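Local coordinates for protein putative pyridoxal phosphate-dependent transferase (Clostridium difficile, PDB 4DGT) that is a putative pyridoxal phosphate-dependent transferase of the class I and II aminotransferase family, built as a dimer with bound pyridoxal-5'-phosphate, at residues P36-D41 against A353-N358; T67-Y72 against A280-Y285. All coordinates share one frame; numbering follows the deposited sequence. Where two conformers were deposited one is given.

Overall arrangement
From the N terminus, the chain first gives the segment 36-41, which waits more than 300 residues for its partner 353-358, so contact 1 closes a very long loop. Contact 2, joining 67-72 to 280-285, is nested inside that loop. The 207 residues between the segments of contact 2 include all seven strands of the mixed sheet that marks fold type I. Contact 1 ties the N-terminal segment to the small sheet near the C terminus, whereas contact 2 joins two helices. The two lie on opposite sides of the chain's centre, their centres about 31 Å apart and their nearest atoms about 14 Å apart. Each also touches the second subunit.

Contact 1: P36-D41 against A353-N358; sequences PMWVAD and ALNQGN
Pro36 and Ala353 form a parallel beta bridge of minimal length, their CA atoms 5.0 Å apart; regular pairing stops there although the backbones stay close, Trp38 CA lying 4.5 Å from Leu354 CA. One hydrogen bond crosses between the segments: Met37 N donates to Ala353 O at 2.8 Å, lying in the carbonyl plane with a C=O...N angle of 158°. The backbone of Ala353 is also bonded to Leu35. Proline suits this place because its missing N-H is not needed here.

Past the bridge, apolar side chains meet. Met37 CB rests on the Leu354 methyl CD2 at 3.9 Å, while the bent methionine chain turns off toward Met378, Leu379 and Ala382 of helix 376-390. On the Ala353 side, the small methyl CB fits beside Trp38 CD1 at 4.0 Å. Trp38 holds its CG between its own backbone N and carbonyl carbon (chi1 63°), which folds the indole back over Val39, whose CG1 lies 3.9 Å above the ring plane, over its centre. Edge-to-face contact with Tyr29 and a bond from NE1 to Lys21 O hold the indole further.

Asn355 brings OD1 to the edge of the Trp38 ring, near its plane, but the amide is modelled too close to the Trp38 backbone, so its exact placing is doubtful. Trp38 O is bonded to Arg369 of the adjoining strand. Farther along 353-358, the side chain of Gln356 folds back, and NE2 makes a hydrogen bond to Leu354 O at 3.3 Å, above the carbonyl plane.

The side chain of Val39 is about 7 Å from pyridoxal-5'-phosphate; the segment 36-41 runs from this contact toward the cofactor, consistent with the N-terminal segment of fold type I enzymes.

Contact 2: T67-Y72 against A280-Y285; sequences TRPDSY and ATEASY
A helix-to-helix contact at the edge of the large domain joins the first turn of helix 70-84 to the flank of helix 275-287, through Ser71 with Glu282 and Tyr72 with Thr281. Ser71 OG donates to Glu282 OE1 at 2.8 Å, meeting it on the syn side but 24° out of the carboxylate plane. Glutamate has the length for this: CG anti to its backbone N (chi1 174°) and an extended chain beyond carry the carboxylate across to the other helix. A negative group near the amino end of helix 70-84 would probably be favoured by the helix dipole, although the nearby Tyr72 N is bonded to Pro69 O instead. Pro69 itself meets Phe18 of the second subunit.

Deeper in, the Tyr72 ring approaches the branched end of Thr281 obliquely. Tyr72 CE1 lies 3.6 Å from Thr281 CB, and Thr281 CG2 is 3.7 Å from the same ring carbon. Threonine serves both sides, since its methyl packs on the tyrosine while OG1 bonds to Ser277 O and Ser247 OG. Tyr72 OH goes to Asn273 ND2.

Around the pair, Pro236 lies against Thr281, Ser75 of helix 70-84 packs on Glu282, helix 48-59 backs Ala280 and Ala283, and Tyr285 OH is hydrogen-bonded to Tyr249 OH of strand 248-251.

Contact 1: P36-D41 against A353-N358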
loop_
_atom_site.group_PDB
_atom_site.type_symbol
_atom_site.label_atom_id
_atom_site.label_comp_id
_atom_site.label_asym_id
_atom_site.label_seq_id
_atom_site.Cartn_x
_atom_site.Cartn_y
_atom_site.Cartn_z
ATOM N N PRO A 36 -21.580 1.888 -16.354
ATOM C CA PRO A 36 -20.915 2.575 -15.217
ATOM C C PRO A 36 -20.329 3.941 -15.602
ATOM O O PRO A 36 -19.500 4.018 -16.507
ATOM C CB PRO A 36 -19.822 1.611 -14.826
ATOM C CG PRO A 36 -19.442 0.988 -16.108
ATOM C CD PRO A 36 -20.729 0.827 -16.916
ATOM N N MET A 37 -20.777 5.025 -14.923
ATOM C CA MET A 37 -20.285 6.359 -15.150
ATOM C C MET A 37 -20.034 7.076 -13.823
ATOM O O MET A 37 -20.185 8.264 -13.709
ATOM C CB MET A 37 -21.285 7.163 -16.000
ATOM C CG MET A 37 -21.710 6.464 -17.311
ATOM S SD MET A 37 -20.445 6.551 -18.611
ATOM C CE MET A 37 -20.420 8.279 -19.079
ATOM N N TRP A 38 -19.578 6.312 -12.864
ATOM C CA TRP A 38 -19.497 6.736 -11.462
ATOM C C TRP A 38 -18.050 6.906 -11.002
ATOM O O TRP A 38 -17.456 8.010 -11.181
ATOM C CB TRP A 38 -20.393 5.826 -10.597
ATOM C CG TRP A 38 -19.994 4.374 -10.565
ATOM C CD1 TRP A 38 -19.967 3.444 -11.625
ATOM C CD2 TRP A 38 -19.533 3.637 -9.398
ATOM N NE1 TRP A 38 -19.508 2.208 -11.172
ATOM C CE2 TRP A 38 -19.227 2.284 -9.855
ATOM C CE3 TRP A 38 -19.249 3.986 -8.085
ATOM C CZ2 TRP A 38 -18.735 1.306 -9.008
ATOM C CZ3 TRP A 38 -18.799 2.973 -7.224
ATOM C CH2 TRP A 38 -18.518 1.669 -7.682
ATOM N N VAL A 39 -17.384 5.864 -10.553
ATOM C CA VAL A 39 -16.079 6.026 -9.929
ATOM C C VAL A 39 -15.040 6.653 -10.861
ATOM O O VAL A 39 -15.049 6.378 -12.071
ATOM C CB VAL A 39 -15.586 4.675 -9.336
ATOM C CG1 VAL A 39 -15.555 3.585 -10.360
ATOM C CG2 VAL A 39 -14.197 4.783 -8.675
ATOM N N ALA A 40 -14.164 7.483 -10.306
ATOM C CA ALA A 40 -13.190 8.233 -11.125
ATOM C C ALA A 40 -11.959 7.414 -11.502
ATOM O O ALA A 40 -10.863 7.573 -10.959
ATOM C CB ALA A 40 -12.753 9.533 -10.463
ATOM N N ASP A 41 -12.186 6.483 -12.393
ATOM C CA ASP A 41 -11.139 6.032 -13.294
ATOM C C ASP A 41 -11.636 6.061 -14.699
ATOM O O ASP A 41 -12.798 6.366 -14.968
ATOM C CB ASP A 41 -10.473 4.718 -12.832
ATOM C CG ASP A 41 -11.280 3.477 -13.059
ATOM O OD1 ASP A 41 -12.187 3.450 -13.896
ATOM O OD2 ASP A 41 -10.940 2.445 -12.451
ATOM N N ALA A 353 -25.299 4.002 -13.927
ATOM C CA ALA A 353 -24.761 4.284 -12.569
ATOM C C ALA A 353 -23.956 5.575 -12.561
ATOM O O ALA A 353 -22.863 5.674 -13.120
ATOM C CB ALA A 353 -23.914 3.116 -12.131
ATOM N N LEU A 354 -24.524 6.585 -11.914
ATOM C CA LEU A 354 -23.880 7.885 -11.730
ATOM C C LEU A 354 -23.602 8.018 -10.251
ATOM O O LEU A 354 -24.185 7.279 -9.467
ATOM C CB LEU A 354 -24.809 8.997 -12.117
ATOM C CG LEU A 354 -25.577 8.929 -13.439
ATOM C CD1 LEU A 354 -26.389 10.176 -13.721
ATOM C CD2 LEU A 354 -24.552 8.613 -14.508
ATOM N N ASN A 355 -22.724 8.928 -9.842
ATOM C CA ASN A 355 -22.507 9.128 -8.410
ATOM C C ASN A 355 -23.612 10.065 -7.868
ATOM O O ASN A 355 -23.757 11.152 -8.319
ATOM C CB ASN A 355 -21.138 9.739 -8.083
ATOM C CG ASN A 355 -19.993 8.753 -8.167
ATOM O OD1 ASN A 355 -19.530 8.217 -7.173
ATOM N ND2 ASN A 355 -19.472 8.599 -9.326
ATOM N N GLN A 356 -24.328 9.622 -6.870
ATOM C CA GLN A 356 -25.368 10.423 -6.252
ATOM C C GLN A 356 -24.790 11.681 -5.619
ATOM O O GLN A 356 -23.793 11.627 -4.880
ATOM C CB GLN A 356 -26.046 9.519 -5.220
ATOM C CG GLN A 356 -26.599 8.244 -5.899
ATOM C CD GLN A 356 -27.507 8.540 -7.152
ATOM O OE1 GLN A 356 -28.473 9.301 -6.995
ATOM N NE2 GLN A 356 -27.216 7.923 -8.397
ATOM N N GLY A 357 -25.373 12.836 -5.935
ATOM C CA GLY A 357 -24.882 14.109 -5.447
ATOM C C GLY A 357 -24.823 14.222 -3.907
ATOM O O GLY A 357 -23.899 14.839 -3.319
ATOM N N ASN A 358 -25.779 13.625 -3.257
ATOM C CA ASN A 358 -25.869 13.714 -1.806
ATOM C C ASN A 358 -24.703 13.063 -1.087
ATOM O O ASN A 358 -24.350 13.459 0.048
ATOM C CB ASN A 358 -27.272 13.283 -1.311
ATOM C CG ASN A 358 -27.580 11.795 -1.406
ATOM O OD1 ASN A 358 -26.890 11.013 -2.017
ATOM N ND2 ASN A 358 -28.670 11.402 -0.752
#

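Contact 2: T67-Y72 against A280-Y285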
loop_
_atom_site.group_PDB
_atom_site.type_symbol
_atom_site.label_atom_id
_atom_site.label_comp_id
_atom_site.label_asym_id
_atom_site.label_seq_id
_atom_site.Cartn_x
_atom_site.Cartn_y
_atom_site.Cartn_z
ATOM N N THR A 67 13.819 -0.517 -4.485
ATOM C CA THR A 67 14.451 0.723 -4.050
ATOM C C THR A 67 13.901 1.834 -4.940
ATOM O O THR A 67 13.490 1.582 -6.062
ATOM C CB THR A 67 15.973 0.605 -4.164
ATOM O OG1 THR A 67 16.584 1.679 -3.439
ATOM C CG2 THR A 67 16.424 0.652 -5.557
ATOM N N ARG A 68 13.840 3.041 -4.426
ATOM C CA ARG A 68 13.361 4.190 -5.165
ATOM C C ARG A 68 14.587 4.918 -5.693
ATOM O O ARG A 68 15.319 5.549 -4.914
ATOM C CB ARG A 68 12.553 5.086 -4.245
ATOM C CG ARG A 68 11.933 6.317 -4.931
ATOM C CD ARG A 68 11.000 7.103 -4.011
ATOM N NE ARG A 68 9.922 6.261 -3.533
ATOM C CZ ARG A 68 9.807 5.756 -2.320
ATOM N NH1 ARG A 68 10.653 6.072 -1.326
ATOM N NH2 ARG A 68 8.841 4.910 -2.075
ATOM N N PRO A 69 14.847 4.856 -7.017
ATOM C CA PRO A 69 16.040 5.495 -7.540
ATOM C C PRO A 69 15.844 7.013 -7.604
ATOM O O PRO A 69 14.716 7.479 -7.595
ATOM C CB PRO A 69 16.148 4.883 -8.910
ATOM C CG PRO A 69 14.757 4.717 -9.348
ATOM C CD PRO A 69 14.038 4.267 -8.093
ATOM N N ASP A 70 16.927 7.781 -7.623
ATOM C CA ASP A 70 16.779 9.231 -7.660
ATOM C C ASP A 70 15.948 9.754 -8.861
ATOM O O ASP A 70 15.285 10.772 -8.744
ATOM C CB ASP A 70 18.142 9.905 -7.791
ATOM C CG ASP A 70 19.064 9.692 -6.594
ATOM O OD1 ASP A 70 18.637 9.217 -5.508
ATOM O OD2 ASP A 70 20.265 10.028 -6.798
ATOM N N SER A 71 16.007 9.053 -9.978
ATOM C CA SER A 71 15.234 9.392 -11.197
ATOM C C SER A 71 13.728 9.459 -10.936
ATOM O O SER A 71 13.024 10.134 -11.625
ATOM C CB SER A 71 15.528 8.387 -12.330
ATOM O OG SER A 71 15.193 7.037 -11.949
ATOM N N TYR A 72 13.205 8.744 -9.935
ATOM C CA TYR A 72 11.785 8.748 -9.619
ATOM C C TYR A 72 11.390 10.111 -9.095
ATOM O O TYR A 72 10.580 10.797 -9.733
ATOM C CB TYR A 72 11.509 7.597 -8.640
ATOM C CG TYR A 72 10.077 7.526 -8.104
ATOM C CD1 TYR A 72 9.111 6.683 -8.671
ATOM C CD2 TYR A 72 9.672 8.296 -7.036
ATOM C CE1 TYR A 72 7.840 6.603 -8.185
ATOM C CE2 TYR A 72 8.366 8.247 -6.548
ATOM C CZ TYR A 72 7.426 7.381 -7.147
ATOM O OH TYR A 72 6.135 7.300 -6.629
ATOM N N ALA A 280 6.136 3.051 -13.575
ATOM C CA ALA A 280 5.037 3.678 -14.314
ATOM C C ALA A 280 4.928 5.135 -13.949
ATOM O O ALA A 280 4.571 5.959 -14.764
ATOM C CB ALA A 280 3.701 2.985 -14.009
ATOM N N THR A 281 5.255 5.478 -12.702
ATOM C CA THR A 281 5.180 6.848 -12.275
ATOM C C THR A 281 6.222 7.647 -13.038
ATOM O O THR A 281 5.921 8.674 -13.600
ATOM C CB THR A 281 5.388 6.996 -10.755
ATOM O OG1 THR A 281 4.315 6.304 -10.080
ATOM C CG2 THR A 281 5.435 8.498 -10.322
ATOM N N GLU A 282 7.447 7.145 -13.073
ATOM C CA GLU A 282 8.531 7.840 -13.724
ATOM C C GLU A 282 8.277 7.921 -15.233
ATOM O O GLU A 282 8.456 8.964 -15.889
ATOM C CB GLU A 282 9.869 7.154 -13.367
ATOM C CG GLU A 282 11.004 7.754 -14.143
ATOM C CD GLU A 282 12.357 7.266 -13.704
ATOM O OE1 GLU A 282 12.510 6.791 -12.550
ATOM O OE2 GLU A 282 13.269 7.328 -14.584
ATOM N N ALA A 283 7.793 6.822 -15.802
ATOM C CA ALA A 283 7.483 6.811 -17.240
ATOM C C ALA A 283 6.358 7.811 -17.604
ATOM O O ALA A 283 6.426 8.468 -18.672
ATOM C CB ALA A 283 7.098 5.410 -17.684
ATOM N N SER A 284 5.315 7.873 -16.771
ATOM C CA SER A 284 4.184 8.759 -17.052
ATOM C C SER A 284 4.663 10.215 -17.036
ATOM O O SER A 284 4.361 10.953 -17.966
ATOM C CB SER A 284 2.997 8.530 -16.130
ATOM O OG SER A 284 3.234 8.953 -14.822
ATOM N N TYR A 285 5.438 10.623 -16.053
ATOM C CA TYR A 285 5.849 12.047 -16.002
ATOM C C TYR A 285 6.908 12.353 -17.037
ATOM O O TYR A 285 6.849 13.452 -17.681
ATOM C CB TYR A 285 6.299 12.419 -14.629
ATOM C CG TYR A 285 5.167 12.547 -13.607
ATOM C CD1 TYR A 285 3.953 13.165 -13.919
ATOM C CD2 TYR A 285 5.325 12.100 -12.312
ATOM C CE1 TYR A 285 2.971 13.305 -12.954
ATOM C CE2 TYR A 285 4.309 12.253 -11.352
ATOM C CZ TYR A 285 3.122 12.872 -11.689
ATOM O OH TYR A 285 2.085 13.083 -10.740
#